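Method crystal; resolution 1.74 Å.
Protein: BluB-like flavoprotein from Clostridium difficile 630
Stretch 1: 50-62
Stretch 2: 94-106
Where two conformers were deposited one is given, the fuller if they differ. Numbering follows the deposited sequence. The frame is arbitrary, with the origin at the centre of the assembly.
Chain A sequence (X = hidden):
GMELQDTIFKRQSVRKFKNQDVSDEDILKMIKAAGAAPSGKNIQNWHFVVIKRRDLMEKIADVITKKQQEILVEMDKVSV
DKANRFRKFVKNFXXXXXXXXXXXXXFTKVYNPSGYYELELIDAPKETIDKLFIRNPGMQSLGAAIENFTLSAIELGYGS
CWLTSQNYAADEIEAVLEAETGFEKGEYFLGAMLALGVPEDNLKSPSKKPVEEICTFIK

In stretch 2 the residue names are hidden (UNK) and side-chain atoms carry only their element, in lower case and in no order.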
ATOM      1  N   VAL A  50     -17.489  -0.422   9.387  1.00 24.31           N
ATOM      2  CA  VAL A  50     -18.424  -0.988   8.434  1.00 23.95           C
ATOM      3  C   VAL A  50     -19.810  -0.349   8.538  1.00 23.10           C
ATOM      4  O   VAL A  50     -20.453  -0.399   9.596  1.00 24.00           O
ATOM      5  CB  VAL A  50     -18.563  -2.487   8.697  1.00 23.79           C
ATOM      6  CG1 VAL A  50     -19.541  -3.091   7.695  1.00 26.16           C
ATOM      7  CG2 VAL A  50     -17.204  -3.163   8.573  1.00 22.72           C
ATOM      8  N   ILE A  51     -20.276   0.253   7.447  1.00 23.03           N
ATOM      9  CA  ILE A  51     -21.530   0.976   7.457  1.00 23.10           C
ATOM     10  C   ILE A  51     -22.510   0.397   6.473  1.00 24.56           C
ATOM     11  O   ILE A  51     -22.193   0.236   5.304  1.00 23.64           O
ATOM     12  CB  ILE A  51     -21.307   2.465   7.095  1.00 23.10           C
ATOM     13  CG1 ILE A  51     -20.402   3.121   8.109  1.00 22.61           C
ATOM     14  CG2 ILE A  51     -22.638   3.234   7.057  1.00 22.96           C
ATOM     15  CD1 ILE A  51     -19.778   4.415   7.607  1.00 22.51           C
ATOM     16  N   LYS A  52     -23.716   0.096   6.969  1.00 25.26           N
ATOM     17  CA  LYS A  52     -24.856  -0.251   6.138  1.00 25.68           C
ATOM     18  C   LYS A  52     -25.995   0.767   6.277  1.00 26.48           C
ATOM     19  O   LYS A  52     -26.975   0.709   5.518  1.00 27.47           O
ATOM     20  CB  LYS A  52     -25.357  -1.662   6.488  1.00 25.80           C
ATOM     21  CG  LYS A  52     -24.447  -2.796   6.014  1.00 24.48           C
ATOM     22  CD  LYS A  52     -24.940  -4.148   6.537  1.00 25.55           C
ATOM     23  CE  LYS A  52     -24.012  -5.292   6.200  1.00 24.42           C
ATOM     24  NZ  LYS A  52     -24.640  -6.566   6.657  1.00 24.93           N
ATOM     25  N   ARG A  53     -25.853   1.705   7.208  1.00 25.84           N
ATOM     26  CA  ARG A  53     -26.932   2.657   7.484  0.50 26.53           C
ATOM     27  C   ARG A  53     -27.024   3.667   6.342  1.00 25.81           C
ATOM     28  O   ARG A  53     -26.116   4.444   6.111  1.00 26.47           O
ATOM     29  CB  ARG A  53     -26.700   3.360   8.831  0.50 26.56           C
ATOM     30  CG  ARG A  53     -27.941   4.025   9.392  0.50 27.46           C
ATOM     31  CD  ARG A  53     -27.607   5.062  10.461  0.50 26.94           C
ATOM     32  NE  ARG A  53     -27.037   4.473  11.668  0.50 26.62           N
ATOM     33  CZ  ARG A  53     -26.240   5.104  12.528  0.50 24.93           C
ATOM     34  NH1 ARG A  53     -25.851   6.357  12.318  0.50 25.20           N
ATOM     35  NH2 ARG A  53     -25.800   4.465  13.595  0.50 26.36           N
ATOM     36  N   ARG A  54     -28.144   3.644   5.613  1.00 26.42           N
ATOM     37  CA  ARG A  54     -28.271   4.462   4.386  1.00 26.20           C
ATOM     38  C   ARG A  54     -28.114   5.933   4.674  1.00 25.74           C
ATOM     39  O   ARG A  54     -27.447   6.641   3.919  1.00 27.04           O
ATOM     40  CB  ARG A  54     -29.604   4.296   3.659  1.00 26.85           C
ATOM     41  CG  ARG A  54     -29.908   2.939   3.093  1.00 28.60           C
ATOM     42  CD  ARG A  54     -28.856   2.451   2.099  1.00 31.16           C
ATOM     43  NE  ARG A  54     -28.371   3.433   1.140  1.00 30.16           N
ATOM     44  CZ  ARG A  54     -27.484   3.139   0.182  1.00 31.88           C
ATOM     45  NH1 ARG A  54     -27.027   1.890   0.046  1.00 30.28           N
ATOM     46  NH2 ARG A  54     -27.041   4.101  -0.640  1.00 30.47           N
ATOM     47  N   ASP A  55     -28.710   6.410   5.764  1.00 25.73           N
ATOM     48  CA  ASP A  55     -28.698   7.845   5.981  1.00 26.24           C
ATOM     49  C   ASP A  55     -27.299   8.351   6.269  1.00 24.98           C
ATOM     50  O   ASP A  55     -27.003   9.495   5.971  1.00 24.79           O
ATOM     51  CB  ASP A  55     -29.655   8.278   7.084  1.00 27.20           C
ATOM     52  CG  ASP A  55     -29.111   7.994   8.445  1.00 32.72           C
ATOM     53  OD1 ASP A  55     -29.165   6.813   8.843  1.00 34.26           O
ATOM     54  OD2 ASP A  55     -28.593   8.949   9.087  1.00 39.66           O
ATOM     55  N   LEU A  56     -26.463   7.535   6.913  1.00 24.44           N
ATOM     56  CA  LEU A  56     -25.070   7.921   7.158  1.00 23.77           C
ATOM     57  C   LEU A  56     -24.288   7.957   5.840  1.00 23.44           C
ATOM     58  O   LEU A  56     -23.507   8.862   5.585  1.00 22.83           O
ATOM     59  CB  LEU A  56     -24.439   6.951   8.167  1.00 23.98           C
ATOM     60  CG  LEU A  56     -22.984   7.123   8.550  1.00 23.38           C
ATOM     61  CD1 LEU A  56     -22.660   8.562   8.956  1.00 26.13           C
ATOM     62  CD2 LEU A  56     -22.677   6.148   9.684  1.00 22.80           C
HETATM   63  N   MSE A  57     -24.517   6.969   4.982  1.00 23.80           N
HETATM   64  CA  MSE A  57     -23.901   6.965   3.639  1.00 24.20           C
HETATM   65  C   MSE A  57     -24.282   8.228   2.872  1.00 24.95           C
HETATM   66  O   MSE A  57     -23.454   8.815   2.170  1.00 24.96           O
HETATM   67  CB  MSE A  57     -24.333   5.704   2.856  1.00 24.15           C
HETATM   68  CG  MSE A  57     -23.691   4.454   3.390  1.00 22.63           C
HETATM   69 SE   MSE A  57     -24.485   2.800   2.719  0.75 24.54          SE
HETATM   70  CE  MSE A  57     -23.695   2.886   0.978  1.00 25.37           C
ATOM     71  N   GLU A  58     -25.519   8.683   3.022  1.00 24.95           N
ATOM     72  CA  GLU A  58     -25.954   9.874   2.296  1.00 25.71           C
ATOM     73  C   GLU A  58     -25.356  11.115   2.928  1.00 24.54           C
ATOM     74  O   GLU A  58     -25.021  12.085   2.236  1.00 24.34           O
ATOM     75  CB  GLU A  58     -27.477  10.001   2.314  1.00 26.81           C
ATOM     76  CG  GLU A  58     -28.185   8.853   1.601  1.00 31.85           C
ATOM     77  CD  GLU A  58     -28.138   8.957   0.089  1.00 39.27           C
ATOM     78  OE1 GLU A  58     -27.686  10.017  -0.424  1.00 43.60           O
ATOM     79  OE2 GLU A  58     -28.564   7.979  -0.585  1.00 45.05           O
ATOM     80  N   LYS A  59     -25.264  11.120   4.261  1.00 23.71           N
ATOM     81  CA  LYS A  59     -24.645  12.234   4.955  1.00 23.74           C
ATOM     82  C   LYS A  59     -23.185  12.417   4.557  1.00 23.33           C
ATOM     83  O   LYS A  59     -22.707  13.534   4.432  1.00 23.31           O
ATOM     84  CB  LYS A  59     -24.801  12.079   6.482  1.00 23.32           C
ATOM     85  CG  LYS A  59     -26.206  12.440   6.955  1.00 24.27           C
ATOM     86  CD  LYS A  59     -26.449  12.102   8.410  1.00 24.47           C
ATOM     87  CE  LYS A  59     -27.873  12.496   8.861  1.00 26.42           C
ATOM     88  NZ  LYS A  59     -28.873  11.457   8.462  1.00 31.71           N
ATOM     89  N   ILE A  60     -22.487  11.316   4.353  1.00 22.94           N
ATOM     90  CA  ILE A  60     -21.064  11.336   3.970  1.00 23.55           C
ATOM     91  C   ILE A  60     -20.979  11.922   2.549  1.00 24.22           C
ATOM     92  O   ILE A  60     -20.147  12.755   2.246  1.00 23.58           O
ATOM     93  CB  ILE A  60     -20.456   9.931   4.116  1.00 23.66           C
ATOM     94  CG1 ILE A  60     -20.289   9.586   5.611  1.00 23.84           C
ATOM     95  CG2 ILE A  60     -19.105   9.810   3.407  1.00 23.11           C
ATOM     96  CD1 ILE A  60     -20.041   8.107   5.868  1.00 25.05           C
ATOM     97  N   ALA A  61     -21.892  11.501   1.698  1.00 23.76           N
ATOM     98  CA  ALA A  61     -21.936  11.992   0.309  1.00 23.96           C
ATOM     99  C   ALA A  61     -22.138  13.494   0.287  1.00 24.60           C
ATOM    100  O   ALA A  61     -21.423  14.233  -0.415  1.00 25.34           O
ATOM    101  CB  ALA A  61     -23.034  11.241  -0.461  1.00 23.50           C
ATOM    102  N   ASP A  62     -23.045  13.978   1.117  1.00 24.35           N
ATOM    103  CA  ASP A  62     -23.330  15.408   1.153  1.00 24.20           C
ATOM    104  C   ASP A  62     -22.120  16.235   1.578  1.00 23.73           C
ATOM    105  O   ASP A  62     -21.945  17.339   1.056  1.00 23.69           O
ATOM    106  CB  ASP A  62     -24.520  15.698   2.062  1.00 24.78           C
ATOM    107  CG  ASP A  62     -25.845  15.195   1.495  1.00 27.30           C
ATOM    108  OD1 ASP A  62     -25.964  14.961   0.273  1.00 31.60           O
ATOM    109  OD2 ASP A  62     -26.793  15.105   2.286  1.00 31.74           O
ATOM    110  N   UNK A  94     -16.431   8.812  -7.485  1.00 24.82           N
ATOM    111  CA  UNK A  94     -16.538   8.931  -6.028  1.00 26.03           C
ATOM    112  C   UNK A  94     -17.969   8.588  -5.547  1.00 25.68           C
ATOM    113  O   UNK A  94     -18.171   7.636  -4.790  1.00 26.06           O
ATOM    114  c   UNK A  94     -15.905  10.258  -3.967  1.00 25.02           C
ATOM    115  c   UNK A  94     -16.125  10.331  -5.487  1.00 26.52           C
ATOM    116  o   UNK A  94     -14.920  10.795  -6.128  1.00 26.40           O
ATOM    117  N   UNK A  95     -18.971   9.331  -6.005  1.00 25.22           N
ATOM    118  CA  UNK A  95     -20.274   9.225  -5.382  1.00 25.64           C
ATOM    119  C   UNK A  95     -21.039   7.963  -5.819  1.00 25.86           C
ATOM    120  O   UNK A  95     -22.133   7.724  -5.324  1.00 26.43           O
ATOM    121  c   UNK A  95     -20.612  11.780  -4.985  1.00 28.54           C
ATOM    122  c   UNK A  95     -21.109  10.474  -5.618  1.00 25.82           C
ATOM    123  c   UNK A  95     -21.506  12.968  -5.478  1.00 30.79           C
ATOM    124  c   UNK A  95     -20.616  11.650  -3.481  1.00 28.27           C
ATOM    125  N   UNK A  96     -20.462   7.171  -6.728  1.00 25.37           N
ATOM    126  CA  UNK A  96     -21.050   5.886  -7.125  1.00 25.55           C
ATOM    127  C   UNK A  96     -21.127   4.880  -5.989  1.00 25.29           C
ATOM    128  O   UNK A  96     -21.873   3.911  -6.083  1.00 25.51           O
ATOM    129  c   UNK A  96     -17.766   2.848  -6.825  1.00 25.64           C
ATOM    130  c   UNK A  96     -16.612   3.622  -6.837  1.00 24.51           C
ATOM    131  c   UNK A  96     -20.256   5.233  -8.270  1.00 25.69           C
ATOM    132  c   UNK A  96     -16.644   4.904  -7.356  1.00 26.49           C
ATOM    133  c   UNK A  96     -18.924   3.381  -7.292  1.00 24.33           C
ATOM    134  c   UNK A  96     -17.824   5.426  -7.824  1.00 26.93           C
ATOM    135  c   UNK A  96     -18.971   4.659  -7.820  1.00 25.36           C
ATOM    136  N   UNK A  97     -20.367   5.080  -4.916  1.00 25.19           N
ATOM    137  CA  UNK A  97     -20.409   4.146  -3.784  1.00 25.32           C
ATOM    138  C   UNK A  97     -21.815   3.975  -3.212  1.00 25.55           C
ATOM    139  O   UNK A  97     -22.110   2.950  -2.594  1.00 26.61           O
ATOM    140  o   UNK A  97     -21.140   8.843   0.705  1.00 25.90           O
ATOM    141  c   UNK A  97     -19.802   8.000  -1.123  1.00 25.89           C
ATOM    142  c   UNK A  97     -19.435   4.544  -2.662  1.00 24.94           C
ATOM    143  c   UNK A  97     -20.710   7.786  -0.099  1.00 25.83           C
ATOM    144  c   UNK A  97     -21.207   6.516   0.115  1.00 22.66           C
ATOM    145  c   UNK A  97     -19.406   6.950  -1.934  1.00 23.64           C
ATOM    146  c   UNK A  97     -20.781   5.474  -0.718  1.00 24.08           C
ATOM    147  c   UNK A  97     -19.894   5.683  -1.758  1.00 23.38           C
ATOM    148  N   UNK A  98     -22.687   4.963  -3.409  1.00 25.63           N
ATOM    149  CA  UNK A  98     -24.037   4.895  -2.879  1.00 25.67           C
ATOM    150  C   UNK A  98     -24.832   3.757  -3.537  1.00 25.61           C
ATOM    151  O   UNK A  98     -25.858   3.342  -3.036  1.00 25.52           O
ATOM    152  c   UNK A  98     -24.710   7.223  -0.820  1.00 25.29           C
ATOM    153  c   UNK A  98     -24.667   8.683  -2.886  1.00 28.03           C
ATOM    154  c   UNK A  98     -24.761   6.207  -3.118  1.00 25.65           C
ATOM    155  c   UNK A  98     -24.223   7.359  -2.270  1.00 26.08           C
ATOM    156  N   UNK A  99     -24.322   3.269  -4.664  1.00 25.53           N
ATOM    157  CA  UNK A  99     -24.935   2.152  -5.386  1.00 25.24           C
ATOM    158  C   UNK A  99     -24.737   0.816  -4.691  1.00 24.83           C
ATOM    159  O   UNK A  99     -25.406  -0.163  -5.061  1.00 24.47           O
ATOM    160  n   UNK A  99     -23.858   4.663 -11.150  1.00 33.04           N
ATOM    161  c   UNK A  99     -24.650   3.339  -7.636  1.00 25.96           C
ATOM    162  c   UNK A  99     -24.370   2.088  -6.805  1.00 26.36           C
ATOM    163  c   UNK A  99     -24.059   3.255  -9.045  1.00 27.10           C
ATOM    164  c   UNK A  99     -24.551   4.456  -9.848  1.00 31.01           C
ATOM    165  N   UNK A 100     -23.815   0.758  -3.725  1.00 24.70           N
ATOM    166  CA  UNK A 100     -23.532  -0.464  -2.969  1.00 24.11           C
ATOM    167  C   UNK A 100     -24.300  -0.506  -1.651  1.00 24.40           C
ATOM    168  O   UNK A 100     -24.618   0.537  -1.087  1.00 24.20           O
ATOM    169  c   UNK A 100     -22.042  -0.584  -2.711  1.00 24.06           C
ATOM    170  N   UNK A 101     -24.576  -1.724  -1.142  1.00 24.74           N
ATOM    171  CA  UNK A 101     -25.174  -1.917   0.168  1.00 24.25           C
ATOM    172  C   UNK A 101     -24.259  -1.632   1.352  1.00 24.45           C
ATOM    173  O   UNK A 101     -24.750  -1.412   2.440  1.00 24.32           O
ATOM    174  c   UNK A 101     -24.310  -2.997  -1.840  1.00 24.61           C
ATOM    175  c   UNK A 101     -25.600  -3.395   0.142  1.00 23.99           C
ATOM    176  c   UNK A 101     -24.624  -4.053  -0.814  1.00 24.16           C
ATOM    177  N   UNK A 102     -22.948  -1.618   1.154  1.00 24.81           N
ATOM    178  CA  UNK A 102     -22.008  -1.444   2.265  1.00 24.39           C
ATOM    179  C   UNK A 102     -20.949  -0.438   1.891  1.00 24.59           C
ATOM    180  O   UNK A 102     -20.415  -0.488   0.789  1.00 25.10           O
ATOM    181  c   UNK A 102     -20.302  -2.564   3.766  1.00 24.63           C
ATOM    182  c   UNK A 102     -21.307  -2.774   2.633  1.00 24.97           C
ATOM    183  c   UNK A 102     -22.329  -3.856   2.961  1.00 24.52           C
ATOM    184  N   UNK A 103     -20.668   0.476   2.813  1.00 24.09           N
ATOM    185  CA  UNK A 103     -19.543   1.400   2.740  1.00 23.55           C
ATOM    186  C   UNK A 103     -18.604   1.048   3.889  1.00 24.04           C
ATOM    187  O   UNK A 103     -19.028   1.015   5.032  1.00 24.51           O
ATOM    188  c   UNK A 103     -19.430   5.296   3.138  1.00 23.21           C
ATOM    189  c   UNK A 103     -18.144   3.796   1.509  1.00 22.62           C
ATOM    190  c   UNK A 103     -18.874   3.889   2.861  1.00 24.14           C
ATOM    191  c   UNK A 103     -19.976   2.853   2.905  1.00 23.91           C
ATOM    192  N   UNK A 104     -17.328   0.818   3.585  1.00 24.47           N
ATOM    193  CA  UNK A 104     -16.346   0.582   4.627  1.00 24.40           C
ATOM    194  C   UNK A 104     -15.392   1.769   4.652  1.00 24.37           C
ATOM    195  O   UNK A 104     -14.835   2.140   3.633  1.00 26.03           O
ATOM    196  c   UNK A 104     -16.539  -1.895   4.137  1.00 24.26           C
ATOM    197  c   UNK A 104     -15.568  -0.699   4.398  1.00 24.93           C
ATOM    198  c   UNK A 104     -14.653  -0.959   5.589  1.00 23.94           C
ATOM    199  N   UNK A 105     -15.217   2.394   5.802  1.00 23.48           N
ATOM    200  CA  UNK A 105     -14.250   3.446   5.935  1.00 23.80           C
ATOM    201  C   UNK A 105     -13.040   2.813   6.545  1.00 24.46           C
ATOM    202  O   UNK A 105     -13.130   2.197   7.631  1.00 25.28           O
ATOM    203  c   UNK A 105     -16.086   5.197   6.453  1.00 24.35           C
ATOM    204  c   UNK A 105     -14.755   4.565   6.840  1.00 23.37           C
ATOM    205  c   UNK A 105     -16.053   5.759   5.078  1.00 24.10           C
ATOM    206  c   UNK A 105     -16.422   6.251   7.482  1.00 24.00           C
ATOM    207  N   UNK A 106     -11.918   2.933   5.852  1.00 24.73           N
ATOM    208  CA  UNK A 106     -10.692   2.338   6.320  1.00 24.49           C
ATOM    209  C   UNK A 106      -9.862   3.446   6.920  1.00 24.33           C
ATOM    210  O   UNK A 106      -9.331   4.318   6.195  1.00 23.93           O
ATOM    211  c   UNK A 106     -10.858   0.675   4.414  1.00 26.46           C
ATOM    212  c   UNK A 106      -9.914   1.619   5.216  1.00 24.56           C
ATOM    213  c   UNK A 106      -8.860   0.819   5.865  1.00 27.04           C
TER
HETATM  214  O   HOH W   1     -26.956  -0.391   2.974  1.00 29.54           O

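Position 94 has one carbon bearing an oxygen and a carbon, and does not touch stretch 1: threonine. T94 is buried, and a short side chain suits it because its hydroxyl is hydrogen-bonded elsewhere in the structure.

Position 95 carries four carbons forked at the second, one branch reaching A61: leucine. One methyl of L95, CD2, lies 3.9 Å from A61 CB, an apolar contact that suits both.

At 96 a carbon leads to a ring of six carbons without a heteroatom, out of reach of stretch 1: phenylalanine. F96 is buried, as suits a wholly apolar ring.

Position 97 has a ring of six carbons bearing an oxygen, which lies 2.7 Å from M57 O; it is tyrosine. Y97 OH donates a hydrogen bond to this acceptor, which lies at the ring edge, near its plane. M57 O also accepts the helical hydrogen bond from A61 N, at 3.1 Å. The ring packs beside I60 and A61, so a buried residue satisfies its polar end while its carbons stay among apolar neighbours.

Position 98 again shows four carbons forked at the second, touching M57 and A61: leucine. L98 has CD2 4.0 Å from M57 CB and CD1 3.9 Å from A61 CB, so its two methyls bridge successive turns of the helix.

At 99 four carbons in a row end in nitrogen, pointing away from stretch 1: lysine. K99 is exposed, so its charge can stay in solvent. Position 100 has a single carbon, alanine, and the main contribution of A100 is its carbonyl.

At 101 three carbons close a ring onto the backbone nitrogen, making proline. P101 points away, yet water 1 donates to its O at 2.5 Å and to K52 O at 2.8 Å, linking the two backbones just beyond the strand pairing.

Position 102 has one carbon carrying two others, touching V50 and K52: valine. V102 CG1 meets V50 CG1 at 4.0 Å; beta-branched side chains suit a buried strand.

Position 103, four carbons forked at the second, touches M57 and I60: leucine. L103 shares a sheet face with I51 and reaches the helix, CD2 lying 4.0 Å from I60 CD1 and CB 4.1 Å from M57 CG.

Position 104 has one carbon carrying two others; it is valine. V104, also beta-branched, pairs with V50 on the other face. The forked four carbons of 105 touch I51 and I60: leucine, L105 CD1 lying 3.8 Å from I51 CD1. Three branched carbons at 106 give valine; V106 is out of reach but likewise suits a buried strand.

The contact joins two elements. Antiparallel pairing is fixed by I51 N to L103 O (2.8 Å) and L103 N to I51 O (2.9 Å). The helix then packs through M57, I60 and A61, while R54 clamps the turn, its NH2 donating to L98 O (2.8 Å) and NH1 to A100 O (3.0 Å).

Stretch 2, residues 94-106: TLFYLKAPVLVLV
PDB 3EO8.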